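Local coordinates for protein cycloalternan-forming enzyme (Listeria monocytogenes serovar 1/2a, PDB 5F7U) that belongs to glycoside hydrolase family 31, built round a TIM barrel with several beta domains, and carries bound glycan and magnesium ions, at residues V515-W518 / T519-E523; R559-Y562 / P563-Y566; M804-T807 / D808-L812. The protein carries 1 engineered substitution. All coordinates share one frame; numbering follows the deposited sequence.

Contact 1. Residues V515-W518 / T519-E523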
loop_
_atom_site.group_PDB
_atom_site.type_symbol
_atom_site.label_atom_id
_atom_site.label_comp_id
_atom_site.label_asym_id
_atom_site.label_seq_id
_atom_site.Cartn_x
_atom_site.Cartn_y
_atom_site.Cartn_z
ATOM N N VAL A 515 -19.566 14.467 16.314
ATOM C CA VAL A 515 -18.446 14.818 15.430
ATOM C C VAL A 515 -18.311 16.330 15.335
ATOM O O VAL A 515 -17.207 16.867 15.480
ATOM C CB VAL A 515 -18.626 14.186 14.036
ATOM C CG1 VAL A 515 -17.500 14.605 13.074
ATOM C CG2 VAL A 515 -18.673 12.665 14.186
ATOM N N ASP A 516 -19.436 17.015 15.093
ATOM C CA ASP A 516 -19.435 18.478 15.032
ATOM C C ASP A 516 -18.875 19.097 16.310
ATOM O O ASP A 516 -18.064 20.021 16.234
ATOM C CB ASP A 516 -20.839 19.030 14.714
ATOM C CG ASP A 516 -21.266 18.758 13.256
ATOM O OD1 ASP A 516 -20.390 18.502 12.381
ATOM O OD2 ASP A 516 -22.485 18.795 12.982
ATOM N N TRP A 517 -19.274 18.570 17.469
ATOM C CA TRP A 517 -18.750 19.039 18.752
ATOM C C TRP A 517 -17.254 18.786 18.866
ATOM O O TRP A 517 -16.489 19.694 19.117
ATOM C CB TRP A 517 -19.470 18.395 19.932
ATOM C CG TRP A 517 -18.785 18.686 21.212
ATOM C CD1 TRP A 517 -18.649 19.919 21.807
ATOM C CD2 TRP A 517 -18.103 17.748 22.057
ATOM N NE1 TRP A 517 -17.919 19.800 22.965
ATOM C CE2 TRP A 517 -17.574 18.482 23.149
ATOM C CE3 TRP A 517 -17.882 16.356 22.000
ATOM C CZ2 TRP A 517 -16.848 17.872 24.189
ATOM C CZ3 TRP A 517 -17.146 15.744 23.035
ATOM C CH2 TRP A 517 -16.651 16.505 24.118
ATOM N N TRP A 518 -16.851 17.540 18.683
ATOM C CA TRP A 518 -15.439 17.150 18.836
ATOM C C TRP A 518 -14.537 18.003 17.941
ATOM O O TRP A 518 -13.544 18.569 18.414
ATOM C CB TRP A 518 -15.301 15.689 18.462
ATOM C CG TRP A 518 -13.990 15.056 18.781
ATOM C CD1 TRP A 518 -12.927 14.890 17.926
ATOM C CD2 TRP A 518 -13.623 14.419 20.012
ATOM N NE1 TRP A 518 -11.907 14.204 18.563
ATOM C CE2 TRP A 518 -12.308 13.901 19.841
ATOM C CE3 TRP A 518 -14.279 14.228 21.249
ATOM C CZ2 TRP A 518 -11.631 13.199 20.858
ATOM C CZ3 TRP A 518 -13.605 13.531 22.269
ATOM C CH2 TRP A 518 -12.285 13.021 22.058
ATOM N N THR A 519 -14.918 18.121 16.664
ATOM C CA THR A 519 -14.160 18.916 15.703
ATOM C C THR A 519 -14.205 20.413 16.018
ATOM O O THR A 519 -13.200 21.099 15.848
ATOM C CB THR A 519 -14.568 18.638 14.252
ATOM O OG1 THR A 519 -15.943 18.967 14.056
ATOM C CG2 THR A 519 -14.292 17.149 13.866
ATOM N N SER A 520 -15.343 20.913 16.525
ATOM C CA SER A 520 -15.434 22.345 16.902
ATOM C C SER A 520 -14.352 22.751 17.922
ATOM O O SER A 520 -13.887 23.898 17.929
ATOM C CB SER A 520 -16.832 22.732 17.419
ATOM O OG SER A 520 -17.075 22.244 18.733
ATOM N N GLN A 521 -13.950 21.804 18.770
ATOM C CA GLN A 521 -12.962 22.059 19.815
ATOM C C GLN A 521 -11.578 22.259 19.228
ATOM O O GLN A 521 -10.722 22.897 19.840
ATOM C CB GLN A 521 -12.921 20.905 20.821
ATOM C CG GLN A 521 -14.232 20.671 21.560
ATOM C CD GLN A 521 -14.095 19.571 22.585
ATOM O OE1 GLN A 521 -13.844 18.418 22.232
ATOM N NE2 GLN A 521 -14.243 19.915 23.857
ATOM N N ARG A 522 -11.375 21.686 18.044
ATOM C CA ARG A 522 -10.129 21.807 17.304
ATOM C C ARG A 522 -10.149 22.884 16.221
ATOM O O ARG A 522 -9.113 23.118 15.596
ATOM C CB ARG A 522 -9.752 20.460 16.646
ATOM C CG ARG A 522 -9.163 19.451 17.609
ATOM C CD ARG A 522 -10.206 18.463 18.078
ATOM N NE ARG A 522 -9.631 17.474 18.996
ATOM C CZ ARG A 522 -10.271 16.965 20.038
ATOM N NH1 ARG A 522 -9.656 16.090 20.845
ATOM N NH2 ARG A 522 -11.514 17.352 20.295
ATOM N N GLU A 523 -11.297 23.541 16.004
ATOM C CA GLU A 523 -11.417 24.516 14.906
ATOM C C GLU A 523 -10.306 25.573 14.916
ATOM O O GLU A 523 -9.693 25.842 13.874
ATOM C CB GLU A 523 -12.788 25.205 14.927
ATOM C CG GLU A 523 -13.076 26.007 13.663
ATOM C CD GLU A 523 -14.177 27.045 13.832
ATOM O OE1 GLU A 523 -15.179 26.772 14.520
ATOM O OE2 GLU A 523 -14.057 28.157 13.272
#
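Arg522 lays its guanidinium flat over the five-membered ring of Trp518, CZ standing 3.8 Å from the centroid of that ring with the two planes 16° apart. This is a parallel cation-pi stack between residues four apart, and the same group also makes a hydrogen bond: its NH2 donates to Trp518 O at 3.0 Å. From the opposite face of that carbonyl comes Gln521 N, in a long bond of 3.3 Å to Trp518 O that stands well above the plane and not on a lone pair. NE of the arginine is bonded to Gln457, and the indole NE1 of Trp518 to Tyr570 on the neighbouring helix 555-577, so both partners of the stack are anchored beyond the helix.

The segments lie on helix 512-520 of the TIM-barrel domain. Thr519 N gives a straight i to i+4 bond to Val515 O (2.9 Å), and Ser520 N bonds to Asp516 O. Gln521 N also makes a weak bond to Trp517 O. That oxygen is better served by the hydroxyl of Ser520, whose OG lies 2.6 Å from it; a chi1 of 74° sets OG between the serine's own N and carbonyl carbon. Thr519 OG1 has Val515 O at 2.8 Å and Asp516 O at 3.2 Å, and which of them takes its proton stays open.

Over one face of the Trp517 indole, toward the rim, lies Gln521 OE1; the amide plane is inclined 34° to the ring, and NE2 approaches CZ2 to 3.3 Å. This NE2 bonds weakly to Asp474 OD2, and the indole NE1 donates to Gly422 O.

Contact 2. Residues R559-Y562 / P563-Y566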
loop_
_atom_site.group_PDB
_atom_site.type_symbol
_atom_site.label_atom_id
_atom_site.label_comp_id
_atom_site.label_asym_id
_atom_site.label_seq_id
_atom_site.Cartn_x
_atom_site.Cartn_y
_atom_site.Cartn_z
ATOM N N ARG A 559 -16.406 -2.549 14.962
ATOM C CA ARG A 559 -14.965 -2.563 15.258
ATOM C C ARG A 559 -14.095 -2.179 14.037
ATOM O O ARG A 559 -13.241 -1.278 14.152
ATOM C CB ARG A 559 -14.468 -3.873 15.870
ATOM C CG ARG A 559 -12.962 -3.778 16.108
ATOM C CD ARG A 559 -12.418 -4.942 16.866
ATOM N NE ARG A 559 -10.959 -4.851 16.978
ATOM C CZ ARG A 559 -10.293 -4.281 17.975
ATOM N NH1 ARG A 559 -10.928 -3.676 19.001
ATOM N NH2 ARG A 559 -8.957 -4.304 17.941
ATOM N N ASN A 560 -14.305 -2.827 12.885
ATOM C CA ASN A 560 -13.464 -2.546 11.720
ATOM C C ASN A 560 -13.769 -1.183 11.090
ATOM O O ASN A 560 -12.877 -0.527 10.533
ATOM C CB ASN A 560 -13.584 -3.647 10.661
ATOM C CG ASN A 560 -12.984 -4.976 11.125
ATOM O OD1 ASN A 560 -12.225 -5.035 12.103
ATOM N ND2 ASN A 560 -13.298 -6.048 10.403
ATOM N N ARG A 561 -15.030 -0.776 11.196
ATOM C CA ARG A 561 -15.520 0.471 10.593
ATOM C C ARG A 561 -15.105 1.718 11.355
ATOM O O ARG A 561 -14.811 2.757 10.746
ATOM C CB ARG A 561 -17.056 0.404 10.432
ATOM C CG ARG A 561 -17.737 1.668 9.866
ATOM C CD ARG A 561 -17.121 2.180 8.562
ATOM N NE ARG A 561 -17.055 1.141 7.534
ATOM C CZ ARG A 561 -16.341 1.233 6.414
ATOM N NH1 ARG A 561 -15.606 2.316 6.164
ATOM N NH2 ARG A 561 -16.358 0.229 5.551
ATOM N N TYR A 562 -15.116 1.627 12.680
ATOM C CA TYR A 562 -14.827 2.778 13.542
ATOM C C TYR A 562 -13.589 3.590 13.134
ATOM O O TYR A 562 -13.693 4.824 13.001
ATOM C CB TYR A 562 -14.741 2.348 15.012
ATOM C CG TYR A 562 -14.554 3.543 15.922
ATOM C CD1 TYR A 562 -15.662 4.273 16.385
ATOM C CD2 TYR A 562 -13.273 3.946 16.327
ATOM C CE1 TYR A 562 -15.485 5.384 17.195
ATOM C CE2 TYR A 562 -13.089 5.061 17.148
ATOM C CZ TYR A 562 -14.193 5.768 17.587
ATOM O OH TYR A 562 -14.022 6.870 18.401
ATOM N N PRO A 563 -12.414 2.925 12.933
ATOM C CA PRO A 563 -11.266 3.763 12.572
ATOM C C PRO A 563 -11.460 4.596 11.313
ATOM O O PRO A 563 -10.991 5.750 11.275
ATOM C CB PRO A 563 -10.118 2.743 12.390
ATOM C CG PRO A 563 -10.817 1.405 12.234
ATOM C CD PRO A 563 -11.986 1.525 13.160
ATOM N N THR A 564 -12.126 4.043 10.296
ATOM C CA THR A 564 -12.384 4.798 9.063
ATOM C C THR A 564 -13.420 5.907 9.258
ATOM O O THR A 564 -13.291 6.984 8.659
ATOM C CB THR A 564 -12.654 3.838 7.901
ATOM O OG1 THR A 564 -11.480 3.052 7.734
ATOM C CG2 THR A 564 -12.910 4.569 6.565
ATOM N N ASP A 565 -14.399 5.692 10.128
ATOM C CA ASP A 565 -15.328 6.783 10.471
ATOM C C ASP A 565 -14.583 7.934 11.141
ATOM O O ASP A 565 -14.804 9.111 10.819
ATOM C CB ASP A 565 -16.442 6.264 11.385
ATOM C CG ASP A 565 -17.516 5.493 10.637
ATOM O OD1 ASP A 565 -17.562 5.537 9.383
ATOM O OD2 ASP A 565 -18.352 4.864 11.323
ATOM N N TYR A 566 -13.683 7.573 12.059
ATOM C CA TYR A 566 -12.853 8.534 12.774
ATOM C C TYR A 566 -11.928 9.288 11.808
ATOM O O TYR A 566 -11.905 10.525 11.779
ATOM C CB TYR A 566 -12.065 7.752 13.843
ATOM C CG TYR A 566 -10.730 8.321 14.327
ATOM C CD1 TYR A 566 -10.606 9.655 14.765
ATOM C CD2 TYR A 566 -9.618 7.487 14.439
ATOM C CE1 TYR A 566 -9.389 10.143 15.234
ATOM C CE2 TYR A 566 -8.397 7.971 14.914
ATOM C CZ TYR A 566 -8.304 9.297 15.338
ATOM O OH TYR A 566 -7.104 9.797 15.824
HETATM O O HOH W 1 -16.357 5.076 6.947
#
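Asp565 N and Tyr566 N donate to the carbonyl oxygens of Arg561 and Tyr562 in two nearly straight i to i+4 bonds, the second 2.9 Å from Tyr566 N to Tyr562 O, while the helix kinks just before them, where the N atoms of Pro563, which has no N-H, and of Thr564 lack such a bond to the preceding turn. The proline ring packs against that turn, CG lying 3.3 Å from Asn560 O, and this buried oxygen has no polar partner in the model. On the Tyr562 side, CD of Pro563 sits 3.4 Å from the tyrosine CB.

Arg561 curls forward along the helix. Bends at chi2 (52°) and chi3 (54°) carry its aliphatic part across the Asp565 carboxylate, with CD 3.5 Å from OD1, and bring the edge of the guanidinium to the Thr564 methyl, NH1 to CG2 being 3.5 Å. The opposite charges do not meet directly; one water joins them, accepting from Arg561 NH1 at 3.0 Å and donating to Asp565 OD1 at 2.8 Å. The direct ionic partner of the arginine is Asp304, which receives its NE in a salt bridge, and NH2 goes to Ser590 O.

Tyr562 and Tyr566 send their hydroxyls to the carbonyls of Leu507 and Asn537. The whole is a proline-kinked alpha-helix, here helix 555-577, which follows the fourth strand of the family 31 TIM barrel.

Contact 3. Residues M804-T807 / D808-L812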
loop_
_atom_site.group_PDB
_atom_site.type_symbol
_atom_site.label_atom_id
_atom_site.label_comp_id
_atom_site.label_asym_id
_atom_site.label_seq_id
_atom_site.Cartn_x
_atom_site.Cartn_y
_atom_site.Cartn_z
ATOM N N MET A 804 10.431 15.248 -15.091
ATOM C CA MET A 804 11.393 15.504 -14.031
ATOM C C MET A 804 11.593 17.001 -13.830
ATOM O O MET A 804 11.397 17.790 -14.748
ATOM C CB MET A 804 12.734 14.833 -14.324
ATOM C CG MET A 804 12.677 13.338 -14.607
ATOM S SD MET A 804 14.317 12.675 -14.934
ATOM C CE MET A 804 14.799 13.537 -16.417
ATOM N N ASN A 805 11.975 17.370 -12.618
ATOM C CA ASN A 805 12.323 18.748 -12.299
ATOM C C ASN A 805 13.817 18.753 -11.991
ATOM O O ASN A 805 14.227 18.252 -10.949
ATOM C CB ASN A 805 11.506 19.237 -11.094
ATOM C CG ASN A 805 11.754 20.698 -10.791
ATOM O OD1 ASN A 805 12.175 21.453 -11.663
ATOM N ND2 ASN A 805 11.495 21.107 -9.554
ATOM N N MET A 806 14.612 19.304 -12.914
ATOM C CA MET A 806 16.088 19.223 -12.852
ATOM C C MET A 806 16.733 20.584 -12.646
ATOM O O MET A 806 16.148 21.614 -12.984
ATOM C CB MET A 806 16.653 18.607 -14.147
ATOM C CG MET A 806 16.095 17.237 -14.503
ATOM S SD MET A 806 16.486 15.946 -13.312
ATOM C CE MET A 806 17.739 15.034 -14.203
ATOM N N THR A 807 17.953 20.578 -12.108
ATOM C CA THR A 807 18.779 21.795 -12.043
ATOM C C THR A 807 19.469 21.980 -13.398
ATOM O O THR A 807 19.341 21.131 -14.287
ATOM C CB THR A 807 19.888 21.681 -10.985
ATOM O OG1 THR A 807 20.845 20.702 -11.411
ATOM C CG2 THR A 807 19.313 21.304 -9.621
ATOM N N ASP A 808 20.240 23.060 -13.548
ATOM C CA ASP A 808 21.086 23.213 -14.730
ATOM C C ASP A 808 22.159 22.125 -14.885
ATOM O O ASP A 808 22.832 22.057 -15.920
ATOM C CB ASP A 808 21.762 24.591 -14.732
ATOM C CG ASP A 808 20.824 25.705 -15.145
ATOM O OD1 ASP A 808 19.649 25.445 -15.465
ATOM O OD2 ASP A 808 21.275 26.866 -15.166
ATOM N N GLY A 809 22.356 21.315 -13.850
ATOM C CA GLY A 809 23.280 20.184 -13.911
ATOM C C GLY A 809 22.698 18.987 -14.652
ATOM O O GLY A 809 23.436 18.157 -15.183
ATOM N N TYR A 810 21.369 18.886 -14.672
ATOM C CA TYR A 810 20.647 17.859 -15.434
ATOM C C TYR A 810 20.978 16.390 -15.064
ATOM O O TYR A 810 20.773 15.483 -15.872
ATOM C CB TYR A 810 20.823 18.110 -16.950
ATOM C CG TYR A 810 19.934 19.209 -17.494
ATOM C CD1 TYR A 810 18.565 18.983 -17.706
ATOM C CD2 TYR A 810 20.450 20.466 -17.808
ATOM C CE1 TYR A 810 17.743 19.975 -18.213
ATOM C CE2 TYR A 810 19.630 21.467 -18.325
ATOM C CZ TYR A 810 18.280 21.213 -18.525
ATOM O OH TYR A 810 17.473 22.210 -19.037
ATOM N N GLN A 811 21.488 16.167 -13.857
ATOM C CA GLN A 811 21.690 14.800 -13.372
ATOM C C GLN A 811 20.694 14.492 -12.260
ATOM O O GLN A 811 20.305 15.389 -11.522
ATOM C CB GLN A 811 23.111 14.606 -12.843
ATOM C CG GLN A 811 24.203 14.877 -13.902
ATOM C CD GLN A 811 24.327 13.757 -14.937
ATOM O OE1 GLN A 811 24.356 12.584 -14.574
ATOM N NE2 GLN A 811 24.411 14.113 -16.235
ATOM N N LEU A 812 20.311 13.223 -12.139
ATOM C CA LEU A 812 19.496 12.785 -11.004
ATOM C C LEU A 812 20.283 12.988 -9.711
ATOM O O LEU A 812 21.495 12.800 -9.684
ATOM C CB LEU A 812 19.090 11.319 -11.163
ATOM C CG LEU A 812 18.091 11.040 -12.283
ATOM C CD1 LEU A 812 17.981 9.535 -12.479
ATOM C CD2 LEU A 812 16.729 11.663 -11.988
HETATM O O HOH W 2 19.377 18.081 -12.072
#
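Met804 meets Leu812 where the chain doubles back after strand 801-806, its SD 3.9 Å from the leucine CD2, the two side chains crossing at about a right angle. Met806 was modelled in two conformers, so the contacts of its CE are tentative: in one of them this methyl lies 4.2 Å from Leu812 CD2 and 3.5 Å from Tyr810 O. Its CB reaches CD1 of the Tyr810 ring at 4.1 Å. Strand 801-806 is an outermost strand of a mixed sheet, next to strand 825-830, whose Thr827 is touched by both methionines.

Further out, the chain reverses through a type I beta turn from Thr807 to Tyr810, closed by Tyr810 N donating to Thr807 O at 3.0 Å. The donor stands well above the plane of that carbonyl. The same oxygen lies over one face of the Tyr810 ring, toward its rim, while the phenol OH bonds to Thr875.

At the polar edge Thr807 also uses its side chain. With chi1 at 68°, OG1 faces the turn and accepts from Gly809 N at 2.9 Å, the bond of an ST turn. One water links the two arms, accepting from Thr807 N and donating to Gln811 O at 2.9 Å. The Asp808 carboxylate is tied through OD1 to Asn825.

Thr807 thus engages three groups, its N meeting the water, its OG1 Gly809 and its O Tyr810, which is consistent with a turn held by backbone and hydroxyl bonds, while Met804 and Leu812 supply apolar contact between its arms.

How the contacts relate
Contacts 1 and 2 are neighbours in the TIM-barrel domain: their centres are 18 Å apart and their nearest atoms about 6 Å, so they do not touch, but the helix that carries contact 2 also supplies Tyr570, which bonds to Trp518, and Leu507 touches Trp518 and accepts from Tyr562. The side chains of Gln521 and Tyr566 are about 11 Å and 10 Å from a bound glucose, and so not in direct contact with it. Contact 3 is remote, its centre 45 Å from contact 1 and 44 Å from contact 2, beyond the chain's centre from the latter. There the Asp808 side chain comes about 8 Å from a magnesium ion, and Gln811 about 11 Å from a glucose.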